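Local coordinates for protein homoserine O-acetyltransferase (Bacillus anthracis str. 'Ames Ancestor', PDB 3I1I) that probably transfers an acetyl group from acetyl-CoA to the hydroxyl of homoserine, an early step towards methionine, using an alpha/beta-hydrolase fold, at residues E32-L37 and T54-G59; N43-C48 and N84-I89; G69-L74 and H359-K364; M171-I176 and R371-F376. All blocks are in the same frame, centred on the assembly; numbering follows the deposited sequence.

All four contacts belong to one alpha/beta-hydrolase domain built round a mostly parallel central sheet. Contacts 1 and 2 are close neighbours, with centres about 8 Å apart: strand 24-34 of contact 1 lies beside strand 87-91 of contact 2, and their segments alternate along the chain. Contact 3, about 14 Å from the centres of both, joins the loop before strand 75-76 to the start of the last helix, 362-370. Contact 4 takes up the tail after that helix and ties it to strand 174-178, some 14 Å from contact 2 between centres. The C-terminal part of the chain is thus fastened to elements that come much earlier in the sequence.

Contact 1 of 4, residues E32-L37 and T54-G59; sequences ETYGTL and TSHAAG
Strand 24-34 of the central alpha/beta-hydrolase sheet ends here against the loop that follows strand 44-48, and a buried carboxylate joins the two. Glu32 starts with CG in the crowded position between its backbone N and carbonyl carbon, then runs out extended to set its carboxylate against residues 55 and 56. Glu32 OE2 accepts a hydrogen bond from His56 ND1 at 2.8 Å, on its syn lone pair; the oxygen lies in the imidazole plane and the N-H points almost straight at it (167°), although ring and carboxylate are turned 51° apart. Ser55 OG donates to Glu32 OE1 at 2.9 Å from above the carboxylate plane. Tyr34, two residues along the strand, also reaches over that plane, its OH donating to Glu32 OE2 at 2.7 Å. The same hydroxyl accepts from Ala58 N at 2.8 Å, with a bent N-H (136°). Ala58 CB covers one face of the Tyr34 ring as a CH-pi contact, 4.1 Å from its centroid, while Ala57 CB sits at the ring edge. Beyond the two segments Tyr61 bonds through OH to Glu32 OE1 and stacks its ring on His56, and Lys9 NZ bonds to Ser55 OG. With two donors on OE2, and Ser55 OG and the Tyr61 hydroxyl both bonded to OE1, the carboxylate is probably ionised, and its charge would favour a proton on His56 ND1.

Contact 2 of 4, residues N43-C48 and N84-I89; sequences NVILIC and NQYFVI
Ile45 and Tyr86, the residue just before strand 87-91, form the apolar centre where that strand runs parallel to strand 44-48 in the middle of the alpha/beta-hydrolase sheet. Ile45 CG1 stands anti to the carbonyl carbon and the chain then extends, so that CD1 comes down over one face of the Tyr86 ring, 3.7 Å from its centroid and shifted toward the rim. Leu369 of helix 362-370 packs on both side chains. On the same face of the sheet Ile47 CG1 crosses obliquely to Val88 CG1 at 3.6 Å. The other face carries Val44, Leu46, Phe87 and Ile89: Val44 CG1 meets Ile89 CD1 at 3.6 Å, and Val44 CG2 touches the edge of the Phe87 ring, the two side chains lying side by side and pointing the same way. Leu46 CD1 rests against Ile89 CB, and helix 129-142 covers this face through Ile140 on Ile89.

Between the faces runs a regular parallel ladder. Ile45 bonds through both its N and O, to Phe87 O and Ile89 N, and Ile47 N points nearly along the C=O axis of Ile89 at 2.8 Å, with an almost linear N-H (178°). Phe87 N closes the near end on Asn43 O at 2.7 Å. At the polar edge the Asn43 amide ties the chain at Thr36 and Asn38 to Gln85: OD1 accepts from Asn38 N, and ND2 serves Thr36 O as well as Gln85 O. Gln85 O lies in the plane of the Asn43 amide, 3.0 Å from ND2, which stands above the Gln85 carbonyl plane.

Contact 3 of 4, residues G69-L74 and H359-K364; sequences GWWDGL and HLFEKK
Phe361, at the N-cap position of the last helix of this alpha/beta-hydrolase domain, helix 362-370, is the first residue of segment 359-364 to meet the loop 69-74. Its CG takes the crowded position between the backbone N and the carbonyl carbon (chi1 60°), which carries the ring across to the loop. There Phe361 CE1 meets Leu74 CD1 at 3.8 Å, the two side chains crossing at about a right angle. Phe361 CE1 also reaches Trp71 CZ2, which lies at the phenyl edge, more loosely at 4.4 Å. Leu74 CD1 also sits over the centre of one face of the Trp71 indole, whose opposite face carries Trp70 CZ3, so the leucine methyl is shared between two aromatic rings. Trp71 NE1 bonds to Gly354 O, which, with the packing on both faces, would help hold the indole's rotation, and the ring packs on Met152 and Pro154 of strand 150-154; Phe361 also touches Ile313 of strand 309-313.

Glu362 follows, in the first turn of the helix, with its bond to CB directed at the loop. Its CB packs on Leu74 CD2 at 3.7 Å, while the chain beyond CG runs out extended toward water. No direct hydrogen bond joins the segments; water takes that place. One water donates to both acceptors, standing 2.7 Å from Gly73 O and 2.8 Å from Glu362 OE1.

Contact 4 of 4, residues M171-I176 and R371-F376; sequences MVERMI and RKVSSF
The firm part of this contact is the guanidinium of Arg174, at the start of strand 174-178, which grips one backbone oxygen of the tail after helix 362-370. Arg174 CG lies anti to the carbonyl carbon (chi1 -62°) and the chain extends to NE, carrying the group to Arg371. Both NE, at 3.1 Å, and NH2, at 2.9 Å, donate side-on to Arg371 O, which lies in the guanidinium plane. NE arrives nearly along the C=O axis, whereas NH2 comes from above the carbonyl plane. The third nitrogen is used too: Arg174 NH1 makes a salt bridge to the anti lone pair of Glu173 OE1 at 2.9 Å, tilted from the guanidinium plane, and bonds to His149 O, so the rotation of the group is well fixed. Val373 CG2 then lies over one guanidinium face, 3.8 Å from Arg174 NH2, and meets Glu173 CB at 3.6 Å, so that one methyl packs on both partners of the salt bridge.

Outward the contact loosens. The Arg371 side chain leads away from strand 174-178, makes a long, weak ion pair with Glu367 and packs on Tyr339; the exposed Lys372 starts off away from the strand at CB. Past Val373 the tail turns to other partners, Ser374 N bonding to Asn309 OD1. This is a structural link: a side chain-to-backbone grip ties the C-terminal tail to the N-terminal end of an inner parallel strand of the alpha/beta-hydrolase sheet.

Contact 1 of 4, residues E32-L37 and T54-G59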
# COMPACT_ATOMS: atom_id res chain seq x y z
N GLU A 32 8.91 -4.08 -32.83
CA GLU A 32 9.51 -3.12 -33.72
C GLU A 32 10.98 -3.41 -33.75
O GLU A 32 11.48 -4.03 -32.83
CB GLU A 32 9.17 -1.69 -33.27
CG GLU A 32 9.89 -1.21 -32.03
CD GLU A 32 9.27 0.04 -31.46
OE1 GLU A 32 8.08 -0.05 -31.10
OE2 GLU A 32 9.98 1.09 -31.36
N THR A 33 11.67 -2.99 -34.82
CA THR A 33 13.08 -3.33 -35.03
C THR A 33 13.84 -2.08 -35.49
O THR A 33 13.26 -1.15 -36.02
CB THR A 33 13.28 -4.46 -36.11
OG1 THR A 33 13.08 -3.92 -37.44
CG2 THR A 33 12.31 -5.65 -35.88
N TYR A 34 15.14 -2.09 -35.28
CA TYR A 34 16.01 -1.00 -35.66
C TYR A 34 17.28 -1.61 -36.26
O TYR A 34 17.70 -2.70 -35.88
CB TYR A 34 16.38 -0.12 -34.46
CG TYR A 34 15.33 0.02 -33.39
CD1 TYR A 34 14.23 0.87 -33.55
CD2 TYR A 34 15.44 -0.66 -32.18
CE1 TYR A 34 13.25 1.01 -32.54
CE2 TYR A 34 14.47 -0.52 -31.17
CZ TYR A 34 13.38 0.31 -31.36
OH TYR A 34 12.44 0.45 -30.35
N GLY A 35 17.91 -0.89 -37.19
CA GLY A 35 19.08 -1.43 -37.88
C GLY A 35 18.74 -2.50 -38.92
O GLY A 35 17.58 -2.68 -39.29
N THR A 36 19.77 -3.22 -39.35
CA THR A 36 19.68 -4.13 -40.47
C THR A 36 20.21 -5.51 -40.12
O THR A 36 21.33 -5.66 -39.61
CB THR A 36 20.52 -3.57 -41.66
OG1 THR A 36 20.13 -2.22 -41.90
CG2 THR A 36 20.34 -4.36 -42.95
N LEU A 37 19.42 -6.52 -40.42
CA LEU A 37 19.83 -7.89 -40.21
C LEU A 37 20.95 -8.25 -41.19
O LEU A 37 20.83 -7.98 -42.36
CB LEU A 37 18.61 -8.77 -40.43
CG LEU A 37 18.63 -10.24 -40.02
CD1 LEU A 37 18.90 -10.39 -38.50
CD2 LEU A 37 17.30 -10.87 -40.47
N THR A 54 6.61 -0.48 -23.14
CA THR A 54 6.12 -1.06 -24.39
C THR A 54 7.32 -1.45 -25.26
O THR A 54 8.46 -1.24 -24.88
CB THR A 54 5.22 -0.05 -25.20
OG1 THR A 54 6.02 0.98 -25.82
CG2 THR A 54 4.17 0.59 -24.32
N SER A 55 7.04 -1.96 -26.47
CA SER A 55 8.08 -2.30 -27.44
C SER A 55 8.97 -1.11 -27.88
O SER A 55 10.04 -1.30 -28.46
CB SER A 55 7.43 -2.93 -28.68
OG SER A 55 6.73 -1.93 -29.42
N HIS A 56 8.52 0.11 -27.58
CA HIS A 56 9.19 1.33 -28.05
C HIS A 56 10.45 1.65 -27.28
O HIS A 56 10.50 2.60 -26.51
CB HIS A 56 8.22 2.51 -28.00
CG HIS A 56 8.61 3.64 -28.89
ND1 HIS A 56 9.14 3.44 -30.15
CD2 HIS A 56 8.53 4.99 -28.72
CE1 HIS A 56 9.40 4.62 -30.70
NE2 HIS A 56 9.03 5.57 -29.85
N ALA A 57 11.46 0.83 -27.48
CA ALA A 57 12.73 0.99 -26.81
C ALA A 57 13.55 2.16 -27.36
O ALA A 57 14.42 2.66 -26.69
CB ALA A 57 13.55 -0.31 -26.92
N ALA A 58 13.32 2.53 -28.62
CA ALA A 58 14.12 3.61 -29.25
C ALA A 58 13.40 4.29 -30.40
O ALA A 58 12.38 3.81 -30.94
CB ALA A 58 15.49 3.07 -29.72
N GLY A 59 13.90 5.47 -30.73
CA GLY A 59 13.44 6.20 -31.89
C GLY A 59 12.05 6.75 -31.69
O GLY A 59 11.61 6.96 -30.55

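Contact 2 of 4, residues N43-C48 and N84-I89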
# COMPACT_ATOMS: atom_id res chain seq x y z
N ASN A 43 23.78 -10.78 -36.02
CA ASN A 43 23.89 -9.49 -35.33
C ASN A 43 22.59 -9.04 -34.62
O ASN A 43 22.30 -7.85 -34.52
CB ASN A 43 24.36 -8.43 -36.33
CG ASN A 43 23.35 -8.16 -37.41
OD1 ASN A 43 22.52 -9.02 -37.72
ND2 ASN A 43 23.37 -6.94 -37.96
N VAL A 44 21.83 -10.00 -34.11
CA VAL A 44 20.54 -9.69 -33.48
C VAL A 44 20.64 -9.51 -31.96
O VAL A 44 21.18 -10.37 -31.25
CB VAL A 44 19.48 -10.78 -33.77
CG1 VAL A 44 18.10 -10.38 -33.19
CG2 VAL A 44 19.40 -11.07 -35.29
N ILE A 45 20.09 -8.39 -31.48
CA ILE A 45 19.96 -8.11 -30.05
C ILE A 45 18.49 -7.95 -29.73
O ILE A 45 17.81 -7.13 -30.33
CB ILE A 45 20.71 -6.82 -29.67
CG1 ILE A 45 22.20 -6.96 -30.01
CG2 ILE A 45 20.50 -6.52 -28.21
CD1 ILE A 45 23.13 -5.75 -29.62
N LEU A 46 17.99 -8.75 -28.80
CA LEU A 46 16.61 -8.63 -28.36
C LEU A 46 16.59 -7.83 -27.07
O LEU A 46 17.34 -8.15 -26.17
CB LEU A 46 16.01 -10.03 -28.13
CG LEU A 46 14.58 -10.08 -27.58
CD1 LEU A 46 13.57 -9.36 -28.50
CD2 LEU A 46 14.18 -11.52 -27.28
N ILE A 47 15.78 -6.77 -27.03
CA ILE A 47 15.57 -5.90 -25.88
C ILE A 47 14.18 -6.21 -25.31
O ILE A 47 13.20 -6.32 -26.05
CB ILE A 47 15.50 -4.39 -26.29
CG1 ILE A 47 16.76 -3.95 -27.03
CG2 ILE A 47 15.31 -3.47 -25.07
CD1 ILE A 47 18.02 -4.05 -26.28
N CYS A 48 14.09 -6.35 -24.00
CA CYS A 48 12.82 -6.65 -23.35
C CYS A 48 12.43 -5.46 -22.48
O CYS A 48 13.29 -4.90 -21.78
CB CYS A 48 13.01 -7.85 -22.47
SG CYS A 48 13.65 -9.27 -23.37
N ASN A 84 24.06 0.81 -36.44
CA ASN A 84 24.83 0.62 -37.69
C ASN A 84 25.45 -0.76 -37.73
O ASN A 84 25.99 -1.17 -38.74
CB ASN A 84 25.98 1.62 -37.85
CG ASN A 84 25.51 3.01 -37.95
OD1 ASN A 84 24.49 3.29 -38.58
ND2 ASN A 84 26.25 3.93 -37.32
N GLN A 85 25.41 -1.48 -36.62
CA GLN A 85 26.06 -2.79 -36.53
C GLN A 85 25.12 -3.91 -36.15
O GLN A 85 25.28 -5.03 -36.60
CB GLN A 85 27.10 -2.67 -35.47
CG GLN A 85 28.15 -3.70 -35.58
CD GLN A 85 29.24 -3.45 -34.57
OE1 GLN A 85 29.60 -2.29 -34.29
NE2 GLN A 85 29.79 -4.55 -34.02
N TYR A 86 24.12 -3.61 -35.32
CA TYR A 86 23.22 -4.64 -34.82
C TYR A 86 21.79 -4.47 -35.33
O TYR A 86 21.33 -3.35 -35.62
CB TYR A 86 23.23 -4.64 -33.28
CG TYR A 86 24.57 -5.04 -32.71
CD1 TYR A 86 25.03 -6.31 -32.89
CD2 TYR A 86 25.36 -4.14 -31.98
CE1 TYR A 86 26.24 -6.70 -32.41
CE2 TYR A 86 26.59 -4.54 -31.48
CZ TYR A 86 27.02 -5.83 -31.70
OH TYR A 86 28.23 -6.31 -31.23
N PHE A 87 21.09 -5.59 -35.44
CA PHE A 87 19.68 -5.58 -35.73
C PHE A 87 18.99 -5.74 -34.38
O PHE A 87 19.12 -6.78 -33.74
CB PHE A 87 19.35 -6.74 -36.66
CG PHE A 87 17.91 -6.83 -37.02
CD1 PHE A 87 17.31 -5.81 -37.74
CD2 PHE A 87 17.17 -7.92 -36.66
CE1 PHE A 87 15.98 -5.88 -38.08
CE2 PHE A 87 15.83 -8.01 -37.01
CZ PHE A 87 15.23 -6.98 -37.72
N VAL A 88 18.26 -4.72 -33.94
CA VAL A 88 17.71 -4.71 -32.59
C VAL A 88 16.20 -4.91 -32.62
O VAL A 88 15.53 -4.27 -33.41
CB VAL A 88 18.03 -3.38 -31.88
CG1 VAL A 88 17.38 -3.31 -30.47
CG2 VAL A 88 19.54 -3.16 -31.83
N ILE A 89 15.68 -5.83 -31.79
CA ILE A 89 14.24 -6.11 -31.73
C ILE A 89 13.71 -5.85 -30.31
O ILE A 89 14.39 -6.09 -29.32
CB ILE A 89 13.92 -7.60 -32.03
CG1 ILE A 89 14.62 -8.06 -33.31
CG2 ILE A 89 12.36 -7.84 -32.09
CD1 ILE A 89 14.56 -9.59 -33.56

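Contact 3 of 4, residues G69-L74 and H359-K364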
# COMPACT_ATOMS: atom_id res chain seq x y z
N GLY A 69 11.82 6.61 -27.57
CA GLY A 69 11.62 5.39 -26.82
C GLY A 69 12.47 5.31 -25.57
O GLY A 69 13.45 6.00 -25.42
N TRP A 70 12.09 4.41 -24.70
CA TRP A 70 12.53 4.45 -23.30
C TRP A 70 14.03 4.17 -23.04
O TRP A 70 14.54 4.47 -21.95
CB TRP A 70 11.60 3.58 -22.46
CG TRP A 70 11.48 2.20 -22.93
CD1 TRP A 70 10.47 1.69 -23.68
CD2 TRP A 70 12.41 1.14 -22.70
NE1 TRP A 70 10.71 0.36 -23.93
CE2 TRP A 70 11.89 -0.01 -23.34
CE3 TRP A 70 13.61 1.03 -22.00
CZ2 TRP A 70 12.54 -1.27 -23.31
CZ3 TRP A 70 14.27 -0.24 -21.95
CH2 TRP A 70 13.72 -1.36 -22.62
N TRP A 71 14.74 3.60 -24.00
CA TRP A 71 16.19 3.37 -23.91
C TRP A 71 16.91 4.01 -25.09
O TRP A 71 17.98 3.54 -25.53
CB TRP A 71 16.52 1.87 -23.80
CG TRP A 71 17.10 1.40 -22.49
CD1 TRP A 71 17.21 2.12 -21.34
CD2 TRP A 71 17.62 0.09 -22.19
NE1 TRP A 71 17.79 1.35 -20.34
CE2 TRP A 71 18.03 0.10 -20.84
CE3 TRP A 71 17.76 -1.09 -22.93
CZ2 TRP A 71 18.60 -1.00 -20.21
CZ3 TRP A 71 18.33 -2.20 -22.32
CH2 TRP A 71 18.74 -2.15 -20.97
N ASP A 72 16.36 5.12 -25.58
CA ASP A 72 16.86 5.77 -26.79
C ASP A 72 18.32 6.15 -26.68
O ASP A 72 19.07 6.04 -27.65
CB ASP A 72 16.04 6.99 -27.18
CG ASP A 72 16.42 7.52 -28.56
OD1 ASP A 72 16.01 6.91 -29.59
OD2 ASP A 72 17.15 8.54 -28.61
N GLY A 73 18.73 6.60 -25.49
CA GLY A 73 20.11 6.96 -25.28
C GLY A 73 21.13 5.85 -25.47
O GLY A 73 22.30 6.13 -25.71
N LEU A 74 20.71 4.59 -25.32
CA LEU A 74 21.59 3.42 -25.50
C LEU A 74 21.57 2.87 -26.91
O LEU A 74 22.52 2.21 -27.32
CB LEU A 74 21.17 2.26 -24.58
CG LEU A 74 21.86 2.11 -23.23
CD1 LEU A 74 21.19 0.97 -22.46
CD2 LEU A 74 23.41 1.97 -23.34
N HIS A 359 24.34 6.84 -19.01
CA HIS A 359 25.75 7.25 -19.02
C HIS A 359 26.59 6.46 -18.04
O HIS A 359 27.77 6.28 -18.24
CB HIS A 359 25.94 8.77 -18.79
CG HIS A 359 25.52 9.26 -17.44
ND1 HIS A 359 24.20 9.38 -17.05
CD2 HIS A 359 26.26 9.73 -16.40
CE1 HIS A 359 24.14 9.87 -15.82
NE2 HIS A 359 25.38 10.10 -15.41
N LEU A 360 25.97 5.95 -16.99
CA LEU A 360 26.74 5.22 -15.94
C LEU A 360 27.25 3.83 -16.39
O LEU A 360 28.22 3.32 -15.82
CB LEU A 360 25.94 5.10 -14.63
CG LEU A 360 25.60 6.44 -13.94
CD1 LEU A 360 24.66 6.24 -12.74
CD2 LEU A 360 26.89 7.19 -13.50
N PHE A 361 26.61 3.26 -17.41
CA PHE A 361 26.94 1.90 -17.86
C PHE A 361 27.05 1.67 -19.38
O PHE A 361 27.36 0.55 -19.80
CB PHE A 361 25.98 0.85 -17.26
CG PHE A 361 24.51 1.04 -17.60
CD1 PHE A 361 23.93 0.35 -18.66
CD2 PHE A 361 23.70 1.90 -16.83
CE1 PHE A 361 22.59 0.51 -18.97
CE2 PHE A 361 22.34 2.07 -17.15
CZ PHE A 361 21.78 1.37 -18.20
N GLU A 362 26.81 2.70 -20.21
CA GLU A 362 26.83 2.51 -21.67
C GLU A 362 28.20 2.01 -22.14
O GLU A 362 28.30 1.19 -23.04
CB GLU A 362 26.46 3.79 -22.40
CG GLU A 362 27.51 4.89 -22.29
CD GLU A 362 27.03 6.25 -22.79
OE1 GLU A 362 26.15 6.31 -23.67
OE2 GLU A 362 27.56 7.27 -22.30
N LYS A 363 29.26 2.48 -21.52
CA LYS A 363 30.58 2.07 -21.96
C LYS A 363 30.83 0.57 -21.67
O LYS A 363 31.45 -0.14 -22.46
CB LYS A 363 31.65 2.93 -21.32
CG LYS A 363 33.04 2.60 -21.80
CD LYS A 363 34.10 3.52 -21.12
CE LYS A 363 35.56 3.11 -21.52
NZ LYS A 363 36.55 3.32 -20.39
N LYS A 364 30.31 0.10 -20.54
CA LYS A 364 30.40 -1.30 -20.19
C LYS A 364 29.56 -2.17 -21.13
O LYS A 364 30.02 -3.25 -21.53
CB LYS A 364 29.93 -1.53 -18.75
CG LYS A 364 30.17 -2.94 -18.23
CD LYS A 364 31.63 -3.33 -18.35
CE LYS A 364 32.06 -4.33 -17.33
NZ LYS A 364 33.33 -5.04 -17.76
O HOH W 1 24.78 4.99 -25.77
O HOH W 2 24.16 8.53 -25.26

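Contact 4 of 4, residues M171-I176 and R371-F376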
# COMPACT_ATOMS: atom_id res chain seq x y z
N MSE A 171 20.76 -20.64 -27.85
CA MSE A 171 20.42 -19.51 -28.67
C MSE A 171 20.96 -18.20 -28.18
O MSE A 171 20.91 -17.25 -28.92
CB MSE A 171 18.90 -19.35 -28.77
CG MSE A 171 18.20 -20.42 -29.60
SE MSE A 171 16.30 -20.13 -29.71
CE MSE A 171 16.34 -18.63 -30.99
N VAL A 172 21.47 -18.12 -26.95
CA VAL A 172 21.83 -16.83 -26.37
C VAL A 172 23.34 -16.71 -26.15
O VAL A 172 23.93 -17.40 -25.33
CB VAL A 172 21.10 -16.62 -25.03
CG1 VAL A 172 21.49 -15.28 -24.39
CG2 VAL A 172 19.57 -16.73 -25.21
N GLU A 173 23.98 -15.80 -26.85
CA GLU A 173 25.42 -15.62 -26.70
C GLU A 173 25.78 -14.82 -25.46
O GLU A 173 26.81 -15.09 -24.80
CB GLU A 173 26.00 -14.94 -27.92
CG GLU A 173 25.83 -15.81 -29.15
CD GLU A 173 26.48 -15.24 -30.39
OE1 GLU A 173 27.26 -14.27 -30.33
OE2 GLU A 173 26.20 -15.80 -31.46
N ARG A 174 24.92 -13.84 -25.16
CA ARG A 174 25.18 -12.86 -24.14
C ARG A 174 23.89 -12.45 -23.51
O ARG A 174 22.91 -12.23 -24.20
CB ARG A 174 25.81 -11.64 -24.74
CG ARG A 174 27.13 -11.88 -25.39
CD ARG A 174 27.68 -10.61 -26.07
NE ARG A 174 28.82 -10.93 -26.90
CZ ARG A 174 28.76 -11.60 -28.05
NH1 ARG A 174 27.60 -12.00 -28.58
NH2 ARG A 174 29.89 -11.86 -28.71
N MSE A 175 23.88 -12.31 -22.19
CA MSE A 175 22.70 -11.78 -21.51
C MSE A 175 23.10 -10.61 -20.62
O MSE A 175 24.07 -10.70 -19.89
CB MSE A 175 22.04 -12.87 -20.70
CG MSE A 175 20.70 -12.45 -20.13
SE MSE A 175 20.90 -11.76 -18.31
CE MSE A 175 21.22 -13.47 -17.46
N ILE A 176 22.39 -9.49 -20.71
CA ILE A 176 22.70 -8.33 -19.87
C ILE A 176 21.42 -8.03 -19.10
O ILE A 176 20.39 -7.74 -19.69
CB ILE A 176 23.09 -7.08 -20.67
CG1 ILE A 176 24.28 -7.36 -21.59
CG2 ILE A 176 23.40 -5.92 -19.71
CD1 ILE A 176 24.82 -6.12 -22.35
N ARG A 371 32.83 -8.47 -26.45
CA ARG A 371 33.64 -9.56 -25.95
C ARG A 371 33.15 -10.89 -26.55
O ARG A 371 31.95 -11.09 -26.77
CB ARG A 371 33.56 -9.57 -24.43
CG ARG A 371 34.28 -10.70 -23.76
CD ARG A 371 33.86 -10.74 -22.32
NE ARG A 371 34.24 -9.50 -21.63
CZ ARG A 371 35.46 -9.25 -21.16
NH1 ARG A 371 36.42 -10.18 -21.27
NH2 ARG A 371 35.72 -8.09 -20.55
N LYS A 372 34.10 -11.80 -26.81
CA LYS A 372 33.77 -13.08 -27.43
C LYS A 372 33.10 -14.05 -26.44
O LYS A 372 33.33 -14.01 -25.24
CB LYS A 372 35.03 -13.72 -28.03
CG LYS A 372 35.95 -14.37 -27.02
CD LYS A 372 37.23 -14.91 -27.68
CE LYS A 372 37.87 -16.01 -26.84
NZ LYS A 372 37.10 -17.31 -26.94
N VAL A 373 32.28 -14.94 -26.99
CA VAL A 373 31.54 -15.91 -26.21
C VAL A 373 32.51 -16.95 -25.65
O VAL A 373 33.37 -17.47 -26.35
CB VAL A 373 30.42 -16.55 -27.05
CG1 VAL A 373 29.63 -17.66 -26.22
CG2 VAL A 373 29.50 -15.43 -27.54
N SER A 374 32.36 -17.24 -24.36
CA SER A 374 33.34 -18.02 -23.59
C SER A 374 33.06 -19.52 -23.74
O SER A 374 33.98 -20.29 -23.99
CB SER A 374 33.36 -17.60 -22.11
OG SER A 374 33.58 -18.72 -21.27
N SER A 375 31.79 -19.90 -23.61
CA SER A 375 31.35 -21.27 -23.83
C SER A 375 31.16 -21.55 -25.34
O SER A 375 31.42 -20.70 -26.17
CB SER A 375 30.02 -21.51 -23.07
OG SER A 375 28.89 -21.08 -23.84
N PHE A 376 30.72 -22.76 -25.68
CA PHE A 376 30.22 -23.04 -27.04
C PHE A 376 28.67 -22.89 -27.03
O PHE A 376 28.05 -22.24 -27.88
CB PHE A 376 30.66 -24.45 -27.49
CG PHE A 376 32.16 -24.71 -27.32
CD1 PHE A 376 32.67 -25.17 -26.11
CD2 PHE A 376 33.06 -24.47 -28.37
CE1 PHE A 376 34.04 -25.38 -25.94
CE2 PHE A 376 34.43 -24.68 -28.21
CZ PHE A 376 34.92 -25.13 -26.98